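Local coordinates for AT-rich DNA-binding protein (Thermus thermophilus, PDB 2DT5) that binds DNA as a homodimeric redox-sensing repressor of the Rex family, adjusting transcription to the cellular balance of NADH and NAD(+), at the interface of chains A and B. Residues are numbered along the deposited sequence; one frame, centred on the assembly and turned at random. Chains: chain A/B, AT-rich DNA-binding protein.

Contact 1: the interface of chains A and B. Residues chain A 2-4, 51-52; chain B 39, 195, 198-199, 205.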
# COMPACT_ATOMS: atom_id res chain seq x y z
N LYS A 2 -1.15 17.60 -1.93
CA LYS A 2 0.03 16.93 -1.30
C LYS A 2 -0.42 16.09 -0.10
O LYS A 2 -0.66 16.63 0.98
CB LYS A 2 1.05 17.98 -0.87
N VAL A 3 -0.51 14.78 -0.30
CA VAL A 3 -0.95 13.87 0.77
C VAL A 3 0.22 13.26 1.55
O VAL A 3 0.95 12.42 1.04
CB VAL A 3 -1.83 12.71 0.20
CG1 VAL A 3 -2.28 11.77 1.32
CG2 VAL A 3 -3.05 13.30 -0.51
N PRO A 4 0.39 13.68 2.82
CA PRO A 4 1.48 13.15 3.65
C PRO A 4 1.22 11.66 3.96
O PRO A 4 0.72 11.32 5.03
CB PRO A 4 1.41 14.04 4.90
CG PRO A 4 -0.07 14.31 5.03
CD PRO A 4 -0.47 14.60 3.58
N TYR A 51 1.50 18.75 13.58
CA TYR A 51 1.46 18.83 12.11
C TYR A 51 0.02 18.78 11.63
O TYR A 51 -0.34 19.42 10.63
CB TYR A 51 2.27 17.68 11.47
CG TYR A 51 2.15 17.60 9.95
CD1 TYR A 51 2.87 18.46 9.12
CD2 TYR A 51 1.27 16.69 9.35
CE1 TYR A 51 2.72 18.43 7.72
CE2 TYR A 51 1.10 16.65 7.96
CZ TYR A 51 1.82 17.52 7.15
OH TYR A 51 1.62 17.49 5.78
N PHE A 52 -0.81 17.99 12.33
CA PHE A 52 -2.22 17.86 11.99
C PHE A 52 -3.18 18.73 12.80
O PHE A 52 -4.39 18.56 12.70
CB PHE A 52 -2.67 16.39 12.09
CG PHE A 52 -2.15 15.53 10.98
CD1 PHE A 52 -1.06 14.67 11.19
CD2 PHE A 52 -2.72 15.60 9.71
CE1 PHE A 52 -0.53 13.90 10.14
CE2 PHE A 52 -2.20 14.82 8.65
CZ PHE A 52 -1.11 13.97 8.87
N GLN B 39 8.31 14.60 0.91
CA GLN B 39 7.69 15.14 2.10
C GLN B 39 8.45 14.79 3.38
O GLN B 39 7.86 14.42 4.40
CB GLN B 39 6.23 14.67 2.21
CG GLN B 39 5.42 14.90 0.95
CD GLN B 39 3.91 14.80 1.17
OE1 GLN B 39 3.16 14.48 0.25
NE2 GLN B 39 3.47 15.10 2.39
N ARG B 195 -6.48 7.59 2.92
CA ARG B 195 -5.77 8.71 2.33
C ARG B 195 -6.75 9.49 1.44
O ARG B 195 -6.67 10.71 1.35
CB ARG B 195 -4.54 8.25 1.53
CG ARG B 195 -3.38 7.80 2.43
CD ARG B 195 -2.06 7.75 1.66
NE ARG B 195 -2.08 6.74 0.61
CZ ARG B 195 -1.99 5.43 0.82
NH1 ARG B 195 -1.88 4.95 2.05
NH2 ARG B 195 -2.05 4.59 -0.21
N PHE B 198 -9.22 11.50 3.64
CA PHE B 198 -8.47 12.65 4.14
C PHE B 198 -8.37 13.71 3.04
O PHE B 198 -8.64 14.89 3.27
CB PHE B 198 -7.06 12.25 4.58
CG PHE B 198 -6.17 13.42 4.89
CD1 PHE B 198 -6.26 14.07 6.11
CD2 PHE B 198 -5.31 13.94 3.92
CE1 PHE B 198 -5.51 15.21 6.37
CE2 PHE B 198 -4.56 15.08 4.17
CZ PHE B 198 -4.66 15.72 5.40
N ALA B 199 -7.97 13.28 1.85
CA ALA B 199 -7.82 14.19 0.72
C ALA B 199 -9.13 14.88 0.34
O ALA B 199 -9.15 16.09 0.10
CB ALA B 199 -7.25 13.42 -0.48
N TRP B 205 -5.04 20.92 1.66
CA TRP B 205 -4.10 20.62 2.74
C TRP B 205 -2.71 21.25 2.65
O TRP B 205 -1.94 20.94 1.75
CB TRP B 205 -3.92 19.11 2.88
CG TRP B 205 -3.04 18.75 4.03
CD1 TRP B 205 -1.88 18.04 4.00
CD2 TRP B 205 -3.26 19.11 5.40
NE1 TRP B 205 -1.36 17.92 5.27
CE2 TRP B 205 -2.20 18.56 6.15
CE3 TRP B 205 -4.27 19.82 6.07
CZ2 TRP B 205 -2.09 18.72 7.54
CZ3 TRP B 205 -4.17 19.98 7.45
CH2 TRP B 205 -3.09 19.42 8.17
O HOH W 1 -2.40 19.60 -1.10
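This is a mixed aromatic and polar patch of the two-fold homodimer interface, where the N-terminal arm and the end of helix 42-51 of chain A meet helix 192-201, the segment after it and B:Gln39 of the DNA-binding domain of chain B, tying the swapped C-terminal segment to the partner's winged-helix domain. B:Trp205 carries the contact. Its CG is anti to the backbone N (chi1 -176°), which brings the pyrrole edge of the indole up to A:Tyr51 and A:Pro4. Indole NE1 donates to the phenol oxygen A:Tyr51 OH at 3.1 Å, with 149° at the hydrogen and the acceptor 21° out of the indole plane. A:Tyr51 CE2 lies at the indole edge, 3.8 Å from CZ2, whereas the A:Phe52 side chain runs across that of B:Trp205 at about a right angle, its CD2 3.9 Å from CZ2. Within chain B, B:Phe198 CZ covers one indole face near the rim. A:Pro4, rigid and apolar, sets its CD 3.7 Å from B:Trp205 CD1. A glycine in place of B:Trp205 would remove the indole, and would probably loosen the A:Tyr51 and A:Pro4 contacts and lose the phenol's donor. B:Gln39 OE1 faces A:Val3 O at 3.1 Å, oxygen against oxygen as modelled; flipping the amide would probably supply a donor. A water bridges A:Lys2 N and B:Trp205 O. The patch holds one subunit's DNA-binding domain against the partner's C-terminal helix and following segment, and its N-terminal arm against the partner's DNA-binding domain.

Contact 2: the interface of chains A and B. Residues chain A 83, 95, 101, 105, 143, 145, 168-169, 185; chain B 189-190, 192-193, 196.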
# COMPACT_ATOMS: atom_id res chain seq x y z
N LEU A 83 -18.92 3.69 -1.71
CA LEU A 83 -17.91 3.30 -2.70
C LEU A 83 -18.53 2.42 -3.79
O LEU A 83 -19.63 1.89 -3.65
CB LEU A 83 -16.71 2.49 -2.15
CG LEU A 83 -16.21 2.61 -0.71
CD1 LEU A 83 -14.98 1.73 -0.53
CD2 LEU A 83 -15.92 4.07 -0.36
N LEU A 95 -11.98 -8.05 -4.68
CA LEU A 95 -12.12 -6.96 -3.72
C LEU A 95 -13.55 -6.87 -3.14
O LEU A 95 -13.74 -6.49 -1.98
CB LEU A 95 -11.72 -5.63 -4.38
CG LEU A 95 -10.21 -5.40 -4.62
CD1 LEU A 95 -10.00 -4.23 -5.61
CD2 LEU A 95 -9.53 -5.13 -3.31
N PHE A 101 -13.05 -3.62 4.52
CA PHE A 101 -13.50 -2.25 4.31
C PHE A 101 -13.83 -1.48 5.61
O PHE A 101 -13.61 -0.27 5.70
CB PHE A 101 -14.71 -2.23 3.37
CG PHE A 101 -14.36 -2.50 1.93
CD1 PHE A 101 -14.29 -3.81 1.44
CD2 PHE A 101 -14.08 -1.45 1.06
CE1 PHE A 101 -13.94 -4.06 0.11
CE2 PHE A 101 -13.72 -1.69 -0.27
CZ PHE A 101 -13.65 -3.00 -0.75
N PHE A 105 -16.37 2.67 5.23
CA PHE A 105 -16.44 2.58 3.76
C PHE A 105 -17.41 1.51 3.30
O PHE A 105 -17.18 0.33 3.47
CB PHE A 105 -15.04 2.32 3.21
CG PHE A 105 -14.02 3.32 3.69
CD1 PHE A 105 -13.16 3.02 4.75
CD2 PHE A 105 -13.94 4.59 3.11
CE1 PHE A 105 -12.25 3.96 5.22
CE2 PHE A 105 -13.04 5.54 3.56
CZ PHE A 105 -12.19 5.23 4.62
N ILE A 143 -16.43 7.47 -3.60
CA ILE A 143 -15.14 6.87 -3.93
C ILE A 143 -15.27 5.64 -4.81
O ILE A 143 -16.11 4.77 -4.56
CB ILE A 143 -14.39 6.47 -2.63
CG1 ILE A 143 -13.93 7.72 -1.88
CG2 ILE A 143 -13.21 5.56 -2.95
CD1 ILE A 143 -13.49 7.40 -0.42
N LEU A 145 -13.22 2.36 -6.68
CA LEU A 145 -12.05 1.53 -6.76
C LEU A 145 -11.92 1.24 -8.27
O LEU A 145 -12.77 0.55 -8.81
CB LEU A 145 -12.18 0.17 -6.01
CG LEU A 145 -12.67 0.09 -4.55
CD1 LEU A 145 -11.82 -0.89 -3.75
CD2 LEU A 145 -12.67 1.46 -3.89
N ILE A 168 -10.66 8.50 -6.30
CA ILE A 168 -10.42 7.24 -6.98
C ILE A 168 -9.22 6.50 -6.40
O ILE A 168 -8.12 7.03 -6.37
CB ILE A 168 -10.17 7.48 -8.49
CG1 ILE A 168 -11.41 8.13 -9.13
CG2 ILE A 168 -9.83 6.16 -9.19
CD1 ILE A 168 -11.25 8.42 -10.61
N LEU A 169 -9.49 5.29 -5.94
CA LEU A 169 -8.44 4.39 -5.51
C LEU A 169 -8.08 3.63 -6.77
O LEU A 169 -8.76 2.66 -7.13
CB LEU A 169 -8.90 3.44 -4.40
CG LEU A 169 -7.79 2.58 -3.79
CD1 LEU A 169 -6.81 3.46 -3.03
CD2 LEU A 169 -8.39 1.52 -2.88
N GLU A 185 -5.51 8.00 -5.45
CA GLU A 185 -4.41 7.31 -4.76
C GLU A 185 -4.10 6.08 -5.60
O GLU A 185 -5.01 5.31 -5.90
CB GLU A 185 -4.80 6.84 -3.35
CG GLU A 185 -4.88 7.93 -2.33
CD GLU A 185 -3.53 8.56 -2.05
OE1 GLU A 185 -2.57 7.79 -1.83
OE2 GLU A 185 -3.45 9.81 -2.03
N PHE B 189 -4.53 -3.60 0.27
CA PHE B 189 -4.94 -2.81 -0.90
C PHE B 189 -5.94 -1.73 -0.56
O PHE B 189 -6.21 -0.87 -1.38
CB PHE B 189 -5.54 -3.74 -1.97
CG PHE B 189 -4.52 -4.37 -2.87
CD1 PHE B 189 -4.81 -5.54 -3.55
CD2 PHE B 189 -3.27 -3.79 -3.05
CE1 PHE B 189 -3.87 -6.12 -4.40
CE2 PHE B 189 -2.33 -4.35 -3.90
CZ PHE B 189 -2.63 -5.53 -4.58
N LEU B 190 -6.49 -1.77 0.65
CA LEU B 190 -7.47 -0.77 1.04
C LEU B 190 -6.89 0.36 1.91
O LEU B 190 -7.60 1.26 2.33
CB LEU B 190 -8.66 -1.43 1.75
CG LEU B 190 -9.50 -2.35 0.84
CD1 LEU B 190 -10.84 -2.65 1.50
CD2 LEU B 190 -9.76 -1.67 -0.47
N GLY B 192 -5.27 2.80 1.08
CA GLY B 192 -5.45 4.08 0.41
C GLY B 192 -6.77 4.78 0.66
O GLY B 192 -6.84 6.00 0.51
N LEU B 193 -7.80 4.03 1.04
CA LEU B 193 -9.12 4.61 1.31
C LEU B 193 -9.09 5.79 2.27
O LEU B 193 -9.75 6.82 2.05
CB LEU B 193 -10.05 3.55 1.87
CG LEU B 193 -10.51 2.50 0.87
CD1 LEU B 193 -11.47 1.54 1.54
CD2 LEU B 193 -11.18 3.19 -0.31
N LEU B 196 -7.69 8.80 0.79
CA LEU B 196 -8.67 9.51 -0.06
C LEU B 196 -9.70 10.28 0.77
O LEU B 196 -10.07 11.41 0.42
CB LEU B 196 -9.43 8.55 -0.98
CG LEU B 196 -8.72 8.02 -2.23
CD1 LEU B 196 -9.56 6.88 -2.85
CD2 LEU B 196 -8.53 9.16 -3.23
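Two phenylalanine rings of chain A each receive an aliphatic group of chain B on one face. Over the centre of the A:Phe101 ring sits the methyl B:Leu190 CD1, 3.3 Å from the centroid, a close CH-pi contact, while the carbonyl oxygen of A:Leu95 lies in plane at the ring edge. The A:Phe105 ring has A:Phe101 O at its edge and B:Leu193 CB over its centre, 3.9 Å from the centroid. This is the Rossmann-fold domain of a Rex repressor, receiving the start of the partner's helix 192-201. No nitrogen or oxygen bonds across this patch. B:Leu193, its CG anti to the carbonyl carbon (chi1 -72°), slides past A:Phe105 in the opposite direction. Its branches then divide: CD1 lies 3.8 Å from A:Phe105 CG, and CD2 reaches toward A:Leu83 and A:Ile143, 4.1 Å from A:Ile143 CG2. A forked side chain suits this place, since one stem serves both an aromatic face and the strands. A:Leu169, CG anti to its N (chi1 -173°), points CD1 at B:Gly192, whose bare CA allows an approach of 3.8 Å. One helical turn on from B:Gly192, B:Leu196 rests CD1 on strand 167-170, 3.5 Å from A:Leu169 N. Its CG meets the aliphatic CG of A:Glu185 at 3.8 Å, so that the acidic residue offers a methylene here.

Contact 3: the interface of chains A and B. Residues chain A 8, 12, 73-77, 81, 105; chain B 194, 197-198, 201-202.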
# COMPACT_ATOMS: atom_id res chain seq x y z
N ILE A 8 0.10 10.07 7.57
CA ILE A 8 -1.23 9.51 7.70
C ILE A 8 -1.14 8.10 8.25
O ILE A 8 -1.87 7.75 9.18
CB ILE A 8 -1.93 9.44 6.33
CG1 ILE A 8 -2.15 10.85 5.79
CG2 ILE A 8 -3.27 8.70 6.46
CD1 ILE A 8 -3.19 11.63 6.53
N ILE A 12 -2.98 6.83 11.74
CA ILE A 12 -3.85 5.67 11.85
C ILE A 12 -3.31 4.79 12.95
O ILE A 12 -4.08 4.22 13.72
CB ILE A 12 -3.90 4.90 10.53
CG1 ILE A 12 -4.48 5.81 9.45
CG2 ILE A 12 -4.75 3.65 10.67
CD1 ILE A 12 -4.26 5.29 8.06
N HIS A 73 -11.97 12.49 12.98
CA HIS A 73 -12.55 13.56 12.19
C HIS A 73 -11.66 14.02 11.03
O HIS A 73 -12.13 14.16 9.90
CB HIS A 73 -12.89 14.75 13.10
CG HIS A 73 -13.43 15.95 12.38
ND1 HIS A 73 -12.62 16.87 11.75
CD2 HIS A 73 -14.71 16.37 12.18
CE1 HIS A 73 -13.37 17.81 11.20
NE2 HIS A 73 -14.64 17.54 11.45
N ILE A 74 -10.37 14.25 11.28
CA ILE A 74 -9.52 14.71 10.19
C ILE A 74 -9.36 13.63 9.13
O ILE A 74 -9.23 13.95 7.95
CB ILE A 74 -8.10 15.14 10.67
CG1 ILE A 74 -7.17 13.95 10.67
CG2 ILE A 74 -8.15 15.74 12.07
CD1 ILE A 74 -5.75 14.33 10.99
N LEU A 75 -9.37 12.37 9.56
CA LEU A 75 -9.22 11.24 8.66
C LEU A 75 -10.51 10.88 7.94
O LEU A 75 -10.51 10.05 7.02
CB LEU A 75 -8.71 10.01 9.43
CG LEU A 75 -7.24 10.08 9.84
CD1 LEU A 75 -6.88 8.89 10.70
CD2 LEU A 75 -6.36 10.10 8.60
N GLY A 76 -11.60 11.50 8.36
CA GLY A 76 -12.88 11.22 7.76
C GLY A 76 -13.47 9.88 8.16
O GLY A 76 -14.46 9.43 7.56
N LEU A 77 -12.90 9.24 9.17
CA LEU A 77 -13.38 7.93 9.59
C LEU A 77 -14.69 7.93 10.37
O LEU A 77 -15.27 6.88 10.60
CB LEU A 77 -12.29 7.21 10.40
CG LEU A 77 -11.04 6.85 9.59
CD1 LEU A 77 -9.98 6.23 10.50
CD2 LEU A 77 -11.41 5.86 8.50
N TRP A 81 -18.68 6.52 4.00
CA TRP A 81 -18.41 6.83 2.59
C TRP A 81 -19.01 5.78 1.68
O TRP A 81 -18.97 4.59 1.97
CB TRP A 81 -16.90 6.88 2.33
CG TRP A 81 -16.20 7.95 3.09
CD1 TRP A 81 -15.70 7.88 4.37
CD2 TRP A 81 -15.96 9.29 2.64
NE1 TRP A 81 -15.17 9.10 4.73
CE2 TRP A 81 -15.32 9.98 3.69
CE3 TRP A 81 -16.24 9.97 1.44
CZ2 TRP A 81 -14.95 11.33 3.58
CZ3 TRP A 81 -15.87 11.32 1.33
CH2 TRP A 81 -15.23 11.98 2.40
N PHE A 105 -16.37 2.67 5.23
CA PHE A 105 -16.44 2.58 3.76
C PHE A 105 -17.41 1.51 3.30
O PHE A 105 -17.18 0.33 3.47
CB PHE A 105 -15.04 2.32 3.21
CG PHE A 105 -14.02 3.32 3.69
CD1 PHE A 105 -13.16 3.02 4.75
CD2 PHE A 105 -13.94 4.59 3.11
CE1 PHE A 105 -12.25 3.96 5.22
CE2 PHE A 105 -13.04 5.54 3.56
CZ PHE A 105 -12.19 5.23 4.62
N THR B 194 -8.31 5.65 3.34
CA THR B 194 -8.23 6.68 4.36
C THR B 194 -7.44 7.85 3.81
O THR B 194 -7.70 9.00 4.17
CB THR B 194 -7.61 6.10 5.66
OG1 THR B 194 -8.39 4.97 6.06
CG2 THR B 194 -7.64 7.12 6.80
N SER B 197 -10.19 9.68 1.85
CA SER B 197 -11.16 10.39 2.68
C SER B 197 -10.47 11.65 3.19
O SER B 197 -11.04 12.74 3.16
CB SER B 197 -11.66 9.52 3.83
OG SER B 197 -10.58 8.91 4.52
N PHE B 198 -9.22 11.50 3.64
CA PHE B 198 -8.47 12.65 4.14
C PHE B 198 -8.37 13.71 3.04
O PHE B 198 -8.64 14.89 3.27
CB PHE B 198 -7.06 12.25 4.58
CG PHE B 198 -6.17 13.42 4.89
CD1 PHE B 198 -6.26 14.07 6.11
CD2 PHE B 198 -5.31 13.94 3.92
CE1 PHE B 198 -5.51 15.21 6.37
CE2 PHE B 198 -4.56 15.08 4.17
CZ PHE B 198 -4.66 15.72 5.40
N LEU B 201 -11.71 15.52 2.21
CA LEU B 201 -12.12 16.47 3.25
C LEU B 201 -11.11 17.60 3.45
O LEU B 201 -11.45 18.64 4.01
CB LEU B 201 -12.33 15.75 4.58
CG LEU B 201 -13.35 14.62 4.55
CD1 LEU B 201 -13.44 14.01 5.92
CD2 LEU B 201 -14.72 15.14 4.10
N ASN B 202 -9.87 17.41 3.01
CA ASN B 202 -8.86 18.47 3.16
C ASN B 202 -8.22 18.71 1.79
O ASN B 202 -7.02 18.53 1.60
CB ASN B 202 -7.80 18.05 4.18
CG ASN B 202 -8.40 17.73 5.55
OD1 ASN B 202 -8.87 16.61 5.80
ND2 ASN B 202 -8.41 18.73 6.43
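Helix 192-201 of chain B presents its side chains to chain A in differing attitudes: B:Phe198 by a ring face, B:Leu201 tip to tip, B:Ser197 by its hydroxyl. The B:Phe198 ring is clasped between chains, with the A:Ile8 methyl CD1 lying 3.8 Å above the plane and toward the rim, and B:Asn202 CB on the opposite face. B:Thr194 turns its methyl outward, CG2 anti to the backbone N, and meets A:Leu75 CD2 at 3.7 Å; A:Ile12 approaches the same threonine tip to tip. B:Ser197 holds OG flanked by its own backbone N and carbonyl carbon (chi1 49°), which aims the hydroxyl at the C-terminal carbonyl of helix 64-75. OG donates to A:Leu75 O at 2.8 Å, almost in line with the carbonyl bond (162°). It is also 2.9 Å from B:Thr194 O within its own helix; with one hydroxyl hydrogen, the two acceptors probably share or alternate. B:Ser197 CB sits 3.3 Å above the A:Trp81 plane near the rim, where a small residue fits. B:Leu201 comes instead to the indole edge, CD2 3.6 Å from CH2 of A:Trp81. That indole is steadied within chain A by NE1 donating in its ring plane to A:Gly76 O at 2.9 Å (161° at the hydrogen). A:Gly76 has no side chain to obstruct B:Leu201, whose CD1 packs tightly on its CA. The site docks the swapped helix where the winged-helix and Rossmann domains of the partner meet.

Helix 192-201 of chain B runs through all the sites, giving different sides to each. Contacts 1 and 2 are farthest apart, their C-alpha centres about 16 Å from each other; contact 3 lies about 10 Å from contact 1 and 11 Å from contact 2. B:Phe198 is common to contacts 1 and 3, and A:Phe105 to contacts 2 and 3, so contact 3 bridges the other two. One helix therefore touches both the DNA-binding and the Rossmann domain of its partner, and the two-fold axis repeats this. Such coupling could relay nucleotide-dependent movements to the DNA-binding domains, although the structure alone does not show it.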